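Local coordinates for protein GlcNAc Inducible Gene 2, GIG2 (Candida albicans, PDB 6AKZ) that binds iron and is probably an oxygenase of the DUF1479 (Gig2-like) family within the cupin clan, from a gene induced by N-acetylglucosamine, at residues P13-D16 with F17-G21; P75-V78 with S79-K83; A139-P143 with N144-I148; G445-A448 with K449-I453. All coordinates share one frame; numbering follows the deposited sequence.

In the fold
The four contacts are local, each at or near the first turn of a helix, and follow one another along the chain without interleaving. Interaction 1 opens helix 18-26, interaction 2 helix 76-85, interaction 3 helix 143-153 just after helix 134-140, and interaction 4 helix 445-460. Interactions 2 and 3 are the closest pair, with centres 21 Å apart, and both helices pack on the mixed seven-stranded sheet, on strands 87-91 and 346-350. Interaction 1 stands alone, its centre about 45 Å from that of interaction 3 across the chain's centre. All lie away from the iron site of His192, Asp194 and His355, in the helical surroundings of the cupin-type core.

Interaction 1. Residues P13-D16 with F17-G21; sequences PDLD and FRFTG
Asp16 and Arg18 meet at a side-chain cap where the chain turns into helix 18-26. Asp16 OD1 accepts from Arg18 N at 2.8 Å, on the anti side of the carboxylate and 30° out of its plane. The torsion that sets CG trans to the residue's own N (chi1 -176°) swings this carboxylate forward over the start of the helix. The carbonyl of the same residue takes a second amide: Phe19 N to Asp16 O measures 3.1 Å, with the donor above the carbonyl plane. One residue thus receives two N-H groups of the first turn, while water 1 accepts from Phe17 N at 3.0 Å and gives a weak bond to Asp16 OD2. Next to the cap is an apolar contact. Leu15 CD1 sits over the centre of one face of the Phe19 ring, a CH-pi contact of 3.8 Å to the centroid, and Leu15 CB touches Phe19 CD2 at 3.5 Å. Leu15 also touches Phe312, Thr315 and Pro317, and Phe19 leans on Ile198. Arg18 runs its aliphatic chain past Asp16 OD1, but its guanidinium goes to a salt bridge between NH1 and Glu202 and a hydrogen bond between NH2 and Tyr237. The flat guanidinium also has Phe19 CE2 over its centre, 3.6 Å above the plane.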
loop_
_atom_site.group_PDB
_atom_site.type_symbol
_atom_site.label_atom_id
_atom_site.label_comp_id
_atom_site.label_asym_id
_atom_site.label_seq_id
_atom_site.Cartn_x
_atom_site.Cartn_y
_atom_site.Cartn_z
ATOM N N PRO A 13 11.251 -2.388 23.400
ATOM C CA PRO A 13 10.948 -1.370 24.380
ATOM C C PRO A 13 9.478 -1.313 24.748
ATOM O O PRO A 13 8.596 -1.806 24.028
ATOM C CB PRO A 13 11.433 -0.059 23.733
ATOM C CG PRO A 13 11.460 -0.326 22.290
ATOM C CD PRO A 13 11.737 -1.807 22.144
ATOM N N ASP A 14 9.229 -0.754 25.922
ATOM C CA ASP A 14 7.888 -0.454 26.344
ATOM C C ASP A 14 7.471 0.833 25.615
ATOM O O ASP A 14 8.312 1.717 25.361
ATOM C CB ASP A 14 7.828 -0.249 27.872
ATOM C CG ASP A 14 7.718 -1.555 28.669
ATOM O OD1 ASP A 14 7.515 -2.660 28.110
ATOM O OD2 ASP A 14 7.772 -1.468 29.913
ATOM N N LEU A 15 6.202 0.901 25.206
ATOM C CA LEU A 15 5.580 2.178 24.840
ATOM C C LEU A 15 4.980 2.740 26.136
ATOM O O LEU A 15 5.085 2.106 27.171
ATOM C CB LEU A 15 4.470 1.962 23.783
ATOM C CG LEU A 15 4.911 1.380 22.412
ATOM C CD1 LEU A 15 3.670 1.112 21.573
ATOM C CD2 LEU A 15 5.818 2.355 21.692
ATOM N N ASP A 16 4.286 3.870 26.078
ATOM C CA ASP A 16 3.427 4.282 27.225
ATOM C C ASP A 16 2.482 3.155 27.726
ATOM O O ASP A 16 2.047 2.325 26.905
ATOM C CB ASP A 16 2.622 5.516 26.842
ATOM C CG ASP A 16 1.794 6.038 27.996
ATOM O OD1 ASP A 16 0.660 5.528 28.223
ATOM O OD2 ASP A 16 2.312 6.946 28.683
ATOM N N PHE A 17 2.155 3.088 29.049
ATOM C CA PHE A 17 1.348 1.918 29.589
ATOM C C PHE A 17 -0.132 1.911 29.160
ATOM O O PHE A 17 -0.855 0.890 29.292
ATOM C CB PHE A 17 1.466 1.760 31.135
ATOM C CG PHE A 17 0.540 2.692 31.919
ATOM C CD1 PHE A 17 0.891 4.010 32.159
ATOM C CD2 PHE A 17 -0.722 2.262 32.303
ATOM C CE1 PHE A 17 0.022 4.857 32.844
ATOM C CE2 PHE A 17 -1.602 3.118 32.965
ATOM C CZ PHE A 17 -1.220 4.405 33.253
ATOM N N ARG A 18 -0.607 3.031 28.600
ATOM C CA ARG A 18 -1.909 3.010 27.882
ATOM C C ARG A 18 -2.042 1.881 26.877
ATOM O O ARG A 18 -3.151 1.338 26.709
ATOM C CB ARG A 18 -2.256 4.362 27.223
ATOM C CG ARG A 18 -1.543 4.756 25.954
ATOM C CD ARG A 18 -1.728 6.255 25.754
ATOM N NE ARG A 18 -0.958 6.740 24.642
ATOM C CZ ARG A 18 -1.305 6.565 23.361
ATOM N NH1 ARG A 18 -2.420 5.913 23.045
ATOM N NH2 ARG A 18 -0.524 7.027 22.393
ATOM N N PHE A 19 -0.911 1.441 26.316
ATOM C CA PHE A 19 -0.948 0.384 25.297
ATOM C C PHE A 19 -1.360 -0.945 25.853
ATOM O O PHE A 19 -1.824 -1.852 25.146
ATOM C CB PHE A 19 0.353 0.408 24.485
ATOM C CG PHE A 19 0.407 1.571 23.493
ATOM C CD1 PHE A 19 -0.277 1.487 22.269
ATOM C CD2 PHE A 19 1.079 2.736 23.782
ATOM C CE1 PHE A 19 -0.296 2.572 21.399
ATOM C CE2 PHE A 19 1.099 3.814 22.905
ATOM C CZ PHE A 19 0.432 3.715 21.693
ATOM N N THR A 20 -1.231 -1.090 27.179
ATOM C CA THR A 20 -1.770 -2.258 27.838
ATOM C C THR A 20 -3.277 -2.389 27.707
ATOM O O THR A 20 -3.805 -3.500 27.522
ATOM C CB THR A 20 -1.277 -2.284 29.309
ATOM O OG1 THR A 20 0.164 -2.395 29.271
ATOM C CG2 THR A 20 -1.906 -3.424 30.075
ATOM N N GLY A 21 -3.971 -1.268 27.788
ATOM C CA GLY A 21 -5.419 -1.240 27.688
ATOM C C GLY A 21 -5.849 -1.469 26.245
ATOM O O GLY A 21 -6.867 -2.072 26.038
HETATM O O HOH W 1 4.196 4.710 30.572
#

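Interaction 2. Residues P75-V78 with S79-K83; sequences PQQV and SELFK
Val78 and Phe82 are joined by the shortest backbone bond in the N-terminal two turns of helix 76-85, Phe82 N to Val78 O at 2.7 Å, and they mark the packed side. Pro75 is the N-cap residue, and its carbonyl takes Ser79 N at 2.9 Å, beginning the i to i+4 bonding that Glu80 and Leu81 continue with Gln76 and Gln77. On the packed side Phe82 CB lies 3.3 Å from Val78 O, whereas a chi1 of 171°, which turns the ring away from its own amide nitrogen, carries it off the turn to Leu88. The solvent side is looser and polar. Gln76 and Glu80 neighbour each other along their length, with the amide and carboxylate stacked at planes 11° apart; the nearest side-chain to side-chain approach is Gln76 CG to Glu80 OE2 at 3.8 Å, a van der Waals contact. Beside them Gln77 and Leu81 make an aliphatic contact, Gln77 CG to Leu81 CD1 being 4.1 Å, and Leu81 CG also rests 3.4 Å from Gln77 O. The hydroxyl of Ser79 bonds to the Glu155 carboxylate, and Lys83 to the carbonyl of the same residue. The helix is the crossover of a beta-alpha-beta unit between parallel strands 63-65 and 87-91, with Val78 and Phe82 lying on Leu88 of the latter and Leu81 on Pro62.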
loop_
_atom_site.group_PDB
_atom_site.type_symbol
_atom_site.label_atom_id
_atom_site.label_comp_id
_atom_site.label_asym_id
_atom_site.label_seq_id
_atom_site.Cartn_x
_atom_site.Cartn_y
_atom_site.Cartn_z
ATOM N N PRO A 75 -7.560 -13.407 -14.713
ATOM C CA PRO A 75 -7.958 -14.862 -14.743
ATOM C C PRO A 75 -7.986 -15.539 -13.379
ATOM O O PRO A 75 -7.145 -15.210 -12.515
ATOM C CB PRO A 75 -6.864 -15.497 -15.581
ATOM C CG PRO A 75 -5.852 -14.491 -15.818
ATOM C CD PRO A 75 -6.325 -13.147 -15.458
ATOM N N GLN A 76 -8.859 -16.553 -13.251
ATOM C CA GLN A 76 -9.073 -17.259 -12.030
ATOM C C GLN A 76 -7.789 -17.740 -11.366
ATOM O O GLN A 76 -7.608 -17.527 -10.171
ATOM C CB GLN A 76 -10.095 -18.422 -12.249
ATOM C CG GLN A 76 -10.366 -19.305 -11.036
ATOM C CD GLN A 76 -10.676 -20.764 -11.418
ATOM O OE1 GLN A 76 -9.880 -21.470 -12.089
ATOM N NE2 GLN A 76 -11.819 -21.228 -10.977
ATOM N N GLN A 77 -6.912 -18.427 -12.082
ATOM C CA GLN A 77 -5.703 -18.931 -11.431
ATOM C C GLN A 77 -4.800 -17.786 -10.890
ATOM O O GLN A 77 -4.156 -17.885 -9.827
ATOM C CB GLN A 77 -4.936 -19.764 -12.446
ATOM C CG GLN A 77 -3.559 -20.277 -12.065
ATOM C CD GLN A 77 -2.792 -20.753 -13.311
ATOM O OE1 GLN A 77 -2.901 -20.156 -14.379
ATOM N NE2 GLN A 77 -1.997 -21.824 -13.164
ATOM N N VAL A 78 -4.758 -16.717 -11.636
ATOM C CA VAL A 78 -3.921 -15.555 -11.193
ATOM C C VAL A 78 -4.538 -14.891 -9.913
ATOM O O VAL A 78 -3.859 -14.525 -8.910
ATOM C CB VAL A 78 -3.789 -14.571 -12.335
ATOM C CG1 VAL A 78 -3.119 -13.257 -11.902
ATOM C CG2 VAL A 78 -3.067 -15.219 -13.516
ATOM N N SER A 79 -5.859 -14.714 -9.955
ATOM C CA SER A 79 -6.608 -14.192 -8.830
ATOM C C SER A 79 -6.381 -14.959 -7.588
ATOM O O SER A 79 -6.065 -14.371 -6.517
ATOM C CB SER A 79 -8.121 -14.106 -9.184
ATOM O OG SER A 79 -8.934 -13.723 -8.067
ATOM N N GLU A 80 -6.516 -16.299 -7.670
ATOM C CA GLU A 80 -6.306 -17.122 -6.529
ATOM C C GLU A 80 -4.909 -17.004 -5.953
ATOM O O GLU A 80 -4.726 -16.878 -4.729
ATOM C CB GLU A 80 -6.596 -18.590 -6.874
ATOM C CG GLU A 80 -8.015 -18.800 -7.305
ATOM C CD GLU A 80 -8.270 -20.257 -7.754
ATOM O OE1 GLU A 80 -7.354 -20.922 -8.326
ATOM O OE2 GLU A 80 -9.423 -20.670 -7.620
ATOM N N LEU A 81 -3.938 -17.010 -6.822
ATOM C CA LEU A 81 -2.539 -16.851 -6.355
ATOM C C LEU A 81 -2.298 -15.417 -5.744
ATOM O O LEU A 81 -1.567 -15.238 -4.737
ATOM C CB LEU A 81 -1.563 -17.154 -7.505
ATOM C CG LEU A 81 -1.453 -18.629 -7.827
ATOM C CD1 LEU A 81 -0.939 -18.862 -9.231
ATOM C CD2 LEU A 81 -0.629 -19.248 -6.710
ATOM N N PHE A 82 -2.857 -14.420 -6.375
ATOM C CA PHE A 82 -2.708 -13.019 -5.924
ATOM C C PHE A 82 -3.346 -12.850 -4.540
ATOM O O PHE A 82 -2.701 -12.317 -3.661
ATOM C CB PHE A 82 -3.311 -12.041 -6.866
ATOM C CG PHE A 82 -3.355 -10.631 -6.303
ATOM C CD1 PHE A 82 -2.192 -9.937 -6.049
ATOM C CD2 PHE A 82 -4.576 -10.077 -5.979
ATOM C CE1 PHE A 82 -2.243 -8.646 -5.551
ATOM C CE2 PHE A 82 -4.646 -8.821 -5.425
ATOM C CZ PHE A 82 -3.458 -8.134 -5.145
ATOM N N LYS A 83 -4.564 -13.379 -4.302
ATOM C CA LYS A 83 -5.126 -13.245 -2.990
ATOM C C LYS A 83 -4.325 -13.961 -1.894
ATOM O O LYS A 83 -4.379 -13.543 -0.756
ATOM C CB LYS A 83 -6.583 -13.662 -2.948
ATOM C CG LYS A 83 -7.451 -12.773 -3.834
ATOM C CD LYS A 83 -8.922 -12.930 -3.472
ATOM C CE LYS A 83 -9.719 -11.802 -4.057
ATOM N NZ LYS A 83 -11.102 -11.622 -3.476
#

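Interaction 3. Residues A139-P143 with N144-I148; sequences ARFHP and NMKAI
His142 O receives Lys146 N at 2.9 Å and, in a weak bond, Met145 N, as the chain leaves helix 134-140 at Phe141 and turns at His142 into the next helix. The imidazole caps that new helix: Asn144 N donates to His142 ND1 at 3.0 Å, the donor 17° out of the ring plane. Chi1 of His142, at -173°, places the ring on the carbonyl side of its residue, where it comes to lie along the Asn144 side chain with ring and amide planes 64° apart. Asn144 CG stands 3.5 Å from His142 CE1, while Asn144 ND2 bonds to the carbonyl of Val93. Pro143 CD lies over one face of the His142 ring, offset toward the rim. Phe141 and His142 join two successive helices, and His142 is the N-cap residue of helix 143-153. Lys146 reaches back across this junction with an extended chain; its CE meets Phe141 CD1 at 3.7 Å, the two side chains running at a slant to each other, and its NZ goes on to Ser428 and a salt bridge with Asp427. Met145, bent at its second and third torsions, touches Phe346 of strand 346-350 and Val93. Met145 CG packs against His142 CB at 3.8 Å.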
loop_
_atom_site.group_PDB
_atom_site.type_symbol
_atom_site.label_atom_id
_atom_site.label_comp_id
_atom_site.label_asym_id
_atom_site.label_seq_id
_atom_site.Cartn_x
_atom_site.Cartn_y
_atom_site.Cartn_z
ATOM N N ALA A 139 1.510 8.217 -18.086
ATOM C CA ALA A 139 1.625 6.836 -17.577
ATOM C C ALA A 139 0.391 6.435 -16.752
ATOM O O ALA A 139 -0.224 5.352 -16.920
ATOM C CB ALA A 139 2.926 6.684 -16.729
ATOM N N ARG A 140 0.030 7.308 -15.872
ATOM C CA ARG A 140 -1.081 7.077 -14.984
ATOM C C ARG A 140 -2.367 6.837 -15.755
ATOM O O ARG A 140 -3.170 6.048 -15.373
ATOM C CB ARG A 140 -1.241 8.260 -14.028
ATOM C CG ARG A 140 -0.146 8.350 -12.978
ATOM C CD ARG A 140 -0.332 9.502 -12.003
ATOM N NE ARG A 140 0.787 9.749 -11.099
ATOM C CZ ARG A 140 1.420 10.910 -10.938
ATOM N NH1 ARG A 140 1.058 11.960 -11.592
ATOM N NH2 ARG A 140 2.401 11.012 -10.101
ATOM N N PHE A 141 -2.535 7.520 -16.842
ATOM C CA PHE A 141 -3.735 7.404 -17.599
ATOM C C PHE A 141 -3.652 6.645 -18.898
ATOM O O PHE A 141 -4.616 6.629 -19.655
ATOM C CB PHE A 141 -4.369 8.754 -17.731
ATOM C CG PHE A 141 -4.660 9.380 -16.422
ATOM C CD1 PHE A 141 -5.484 8.761 -15.510
ATOM C CD2 PHE A 141 -4.134 10.594 -16.135
ATOM C CE1 PHE A 141 -5.779 9.355 -14.302
ATOM C CE2 PHE A 141 -4.400 11.199 -14.914
ATOM C CZ PHE A 141 -5.233 10.578 -14.021
ATOM N N HIS A 142 -2.555 5.941 -19.153
ATOM C CA HIS A 142 -2.483 5.106 -20.290
ATOM C C HIS A 142 -3.588 4.046 -20.225
ATOM O O HIS A 142 -3.851 3.506 -19.152
ATOM C CB HIS A 142 -1.113 4.438 -20.352
ATOM C CG HIS A 142 -0.850 3.665 -21.592
ATOM N ND1 HIS A 142 -1.377 2.412 -21.844
ATOM C CD2 HIS A 142 -0.051 3.953 -22.659
ATOM C CE1 HIS A 142 -0.915 1.963 -23.007
ATOM N NE2 HIS A 142 -0.116 2.885 -23.520
ATOM N N PRO A 143 -4.250 3.760 -21.345
ATOM C CA PRO A 143 -5.385 2.808 -21.321
ATOM C C PRO A 143 -5.047 1.450 -20.706
ATOM O O PRO A 143 -5.891 0.835 -20.018
ATOM C CB PRO A 143 -5.726 2.614 -22.842
ATOM C CG PRO A 143 -5.110 3.765 -23.505
ATOM C CD PRO A 143 -3.876 4.080 -22.748
ATOM N N ASN A 144 -3.822 0.990 -20.943
ATOM C CA ASN A 144 -3.363 -0.277 -20.397
ATOM C C ASN A 144 -3.196 -0.126 -18.892
ATOM O O ASN A 144 -3.370 -1.080 -18.134
ATOM C CB ASN A 144 -2.042 -0.696 -21.040
ATOM C CG ASN A 144 -2.219 -1.194 -22.462
ATOM O OD1 ASN A 144 -3.330 -1.217 -22.990
ATOM N ND2 ASN A 144 -1.118 -1.594 -23.089
ATOM N N MET A 145 -2.847 1.043 -18.395
ATOM C CA MET A 145 -2.702 1.229 -16.963
ATOM C C MET A 145 -4.097 1.306 -16.337
ATOM O O MET A 145 -4.336 0.705 -15.352
ATOM C CB MET A 145 -1.917 2.467 -16.606
ATOM C CG MET A 145 -0.522 2.384 -17.167
ATOM S SD MET A 145 0.405 1.232 -16.188
ATOM C CE MET A 145 -0.312 -0.306 -16.698
ATOM N N LYS A 146 -4.996 2.092 -16.927
ATOM C CA LYS A 146 -6.349 2.114 -16.379
ATOM C C LYS A 146 -6.927 0.679 -16.280
ATOM O O LYS A 146 -7.632 0.342 -15.337
ATOM C CB LYS A 146 -7.269 2.955 -17.252
ATOM C CG LYS A 146 -6.886 4.459 -17.175
ATOM C CD LYS A 146 -7.924 5.286 -17.967
ATOM C CE LYS A 146 -7.759 6.755 -17.695
ATOM N NZ LYS A 146 -8.798 7.612 -18.311
ATOM N N ALA A 147 -6.671 -0.104 -17.294
ATOM C CA ALA A 147 -7.159 -1.475 -17.383
ATOM C C ALA A 147 -6.671 -2.322 -16.224
ATOM O O ALA A 147 -7.462 -3.039 -15.584
ATOM C CB ALA A 147 -6.778 -2.126 -18.716
ATOM N N ILE A 148 -5.391 -2.269 -15.920
ATOM C CA ILE A 148 -4.892 -3.122 -14.829
ATOM C C ILE A 148 -5.407 -2.675 -13.488
ATOM O O ILE A 148 -5.697 -3.504 -12.641
ATOM C CB ILE A 148 -3.354 -3.306 -14.769
ATOM C CG1 ILE A 148 -2.666 -2.002 -14.461
ATOM C CG2 ILE A 148 -2.851 -3.921 -16.101
ATOM C CD1 ILE A 148 -1.146 -2.125 -14.346
#

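Interaction 4. Residues G445-A448 with K449-I453; sequences GGQA and KIRSI
Gly445 and Lys449 are linked by a backbone hydrogen bond near the start of helix 445-460, Lys449 N to Gly445 O at 3.0 Å, with the donor in the carbonyl plane. The backbone bonds continue in the i to i+4 pattern of an alpha-helix: Ile450 N to Gly446 O is 2.8 Å, Ser452 N to Ala448 O is 3.0 Å, and Arg451 N to Gln447 O is weak at 3.3 Å. Gly445, at the start of the stretch, has positive phi (67°), a conformation that residues with a side chain adopt less readily.

Van der Waals contacts bring side-chain carbons against carbonyl oxygens of the preceding turn. Ile450 CG2 lies 3.3 Å from Gly446 O and also touches Gln447 O, because this branch sits between the residue's N and carbonyl carbon while CG1 is trans to N (chi1 -165°). Lys449 CG approaches Gly445 O at 3.3 Å, and Arg451 CG comes similarly near Gln447 O.

Among the polar ends, Gln447 and Arg451 are flank to flank, with amide and guanidinium planes 71° apart. Gln447 NE2 and Arg451 NH2, 4.0 Å apart, are two donor groups that merely come near each other, since both side chains turn to acidic partners: Arg451 NE forms a salt bridge with Asp167, and Gln447 NE2 bonds to Asp167 and Asp169. Asp167 belongs to the short strand 166-167, so these side chains join the helix to that strand and to Asp169 just after it, while Lys449 NZ bonds to Glu162 O and Gly446 forms a backbone hydrogen bond with Lys161, both ahead of strand 166-167.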
loop_
_atom_site.group_PDB
_atom_site.type_symbol
_atom_site.label_atom_id
_atom_site.label_comp_id
_atom_site.label_asym_id
_atom_site.label_seq_id
_atom_site.Cartn_x
_atom_site.Cartn_y
_atom_site.Cartn_z
ATOM N N GLY A 445 -26.576 3.062 -3.425
ATOM C CA GLY A 445 -25.746 2.642 -2.363
ATOM C C GLY A 445 -24.542 3.515 -2.112
ATOM O O GLY A 445 -24.522 4.738 -2.429
ATOM N N GLY A 446 -23.552 2.918 -1.434
ATOM C CA GLY A 446 -22.380 3.674 -0.996
ATOM C C GLY A 446 -21.594 4.220 -2.150
ATOM O O GLY A 446 -20.989 5.328 -2.077
ATOM N N GLN A 447 -21.631 3.512 -3.274
ATOM C CA GLN A 447 -20.984 4.009 -4.482
ATOM C C GLN A 447 -21.560 5.375 -4.968
ATOM O O GLN A 447 -20.827 6.336 -5.276
ATOM C CB GLN A 447 -21.083 2.942 -5.519
ATOM C CG GLN A 447 -20.346 3.199 -6.763
ATOM C CD GLN A 447 -20.534 2.081 -7.780
ATOM O OE1 GLN A 447 -21.617 1.469 -7.881
ATOM N NE2 GLN A 447 -19.493 1.848 -8.582
ATOM N N ALA A 448 -22.885 5.438 -5.032
ATOM C CA ALA A 448 -23.562 6.721 -5.320
ATOM C C ALA A 448 -23.295 7.774 -4.253
ATOM O O ALA A 448 -23.007 8.955 -4.561
ATOM C CB ALA A 448 -25.058 6.563 -5.506
ATOM N N LYS A 449 -23.314 7.386 -2.998
ATOM C CA LYS A 449 -23.136 8.335 -1.946
ATOM C C LYS A 449 -21.730 8.923 -1.933
ATOM O O LYS A 449 -21.564 10.141 -1.756
ATOM C CB LYS A 449 -23.459 7.720 -0.612
ATOM C CG LYS A 449 -24.945 7.339 -0.462
ATOM C CD LYS A 449 -25.083 6.475 0.788
ATOM C CE LYS A 449 -26.537 6.054 0.971
ATOM N NZ LYS A 449 -26.654 4.911 1.883
ATOM N N ILE A 450 -20.700 8.071 -2.101
ATOM C CA ILE A 450 -19.312 8.636 -2.069
ATOM C C ILE A 450 -19.075 9.594 -3.232
ATOM O O ILE A 450 -18.370 10.617 -3.093
ATOM C CB ILE A 450 -18.247 7.531 -1.896
ATOM C CG1 ILE A 450 -16.908 8.134 -1.496
ATOM C CG2 ILE A 450 -18.153 6.691 -3.219
ATOM C CD1 ILE A 450 -16.916 8.950 -0.215
ATOM N N ARG A 451 -19.660 9.303 -4.383
ATOM C CA ARG A 451 -19.539 10.175 -5.489
ATOM C C ARG A 451 -20.176 11.514 -5.179
ATOM O O ARG A 451 -19.602 12.541 -5.472
ATOM C CB ARG A 451 -20.098 9.566 -6.758
ATOM C CG ARG A 451 -19.268 8.483 -7.344
ATOM C CD ARG A 451 -19.816 7.969 -8.652
ATOM N NE ARG A 451 -19.070 6.778 -9.073
ATOM C CZ ARG A 451 -19.060 6.242 -10.272
ATOM N NH1 ARG A 451 -19.810 6.729 -11.268
ATOM N NH2 ARG A 451 -18.293 5.149 -10.473
ATOM N N SER A 452 -21.349 11.509 -4.575
ATOM C CA SER A 452 -21.981 12.750 -4.190
ATOM C C SER A 452 -21.154 13.546 -3.189
ATOM O O SER A 452 -21.011 14.791 -3.316
ATOM C CB SER A 452 -23.392 12.504 -3.652
ATOM O OG SER A 452 -23.941 13.757 -3.184
ATOM N N ILE A 453 -20.634 12.855 -2.184
ATOM C CA ILE A 453 -19.837 13.518 -1.141
ATOM C C ILE A 453 -18.574 14.154 -1.782
ATOM O O ILE A 453 -18.237 15.335 -1.498
ATOM C CB ILE A 453 -19.496 12.526 -0.072
ATOM C CG1 ILE A 453 -20.773 12.164 0.719
ATOM C CG2 ILE A 453 -18.367 13.055 0.843
ATOM C CD1 ILE A 453 -20.634 10.885 1.543
#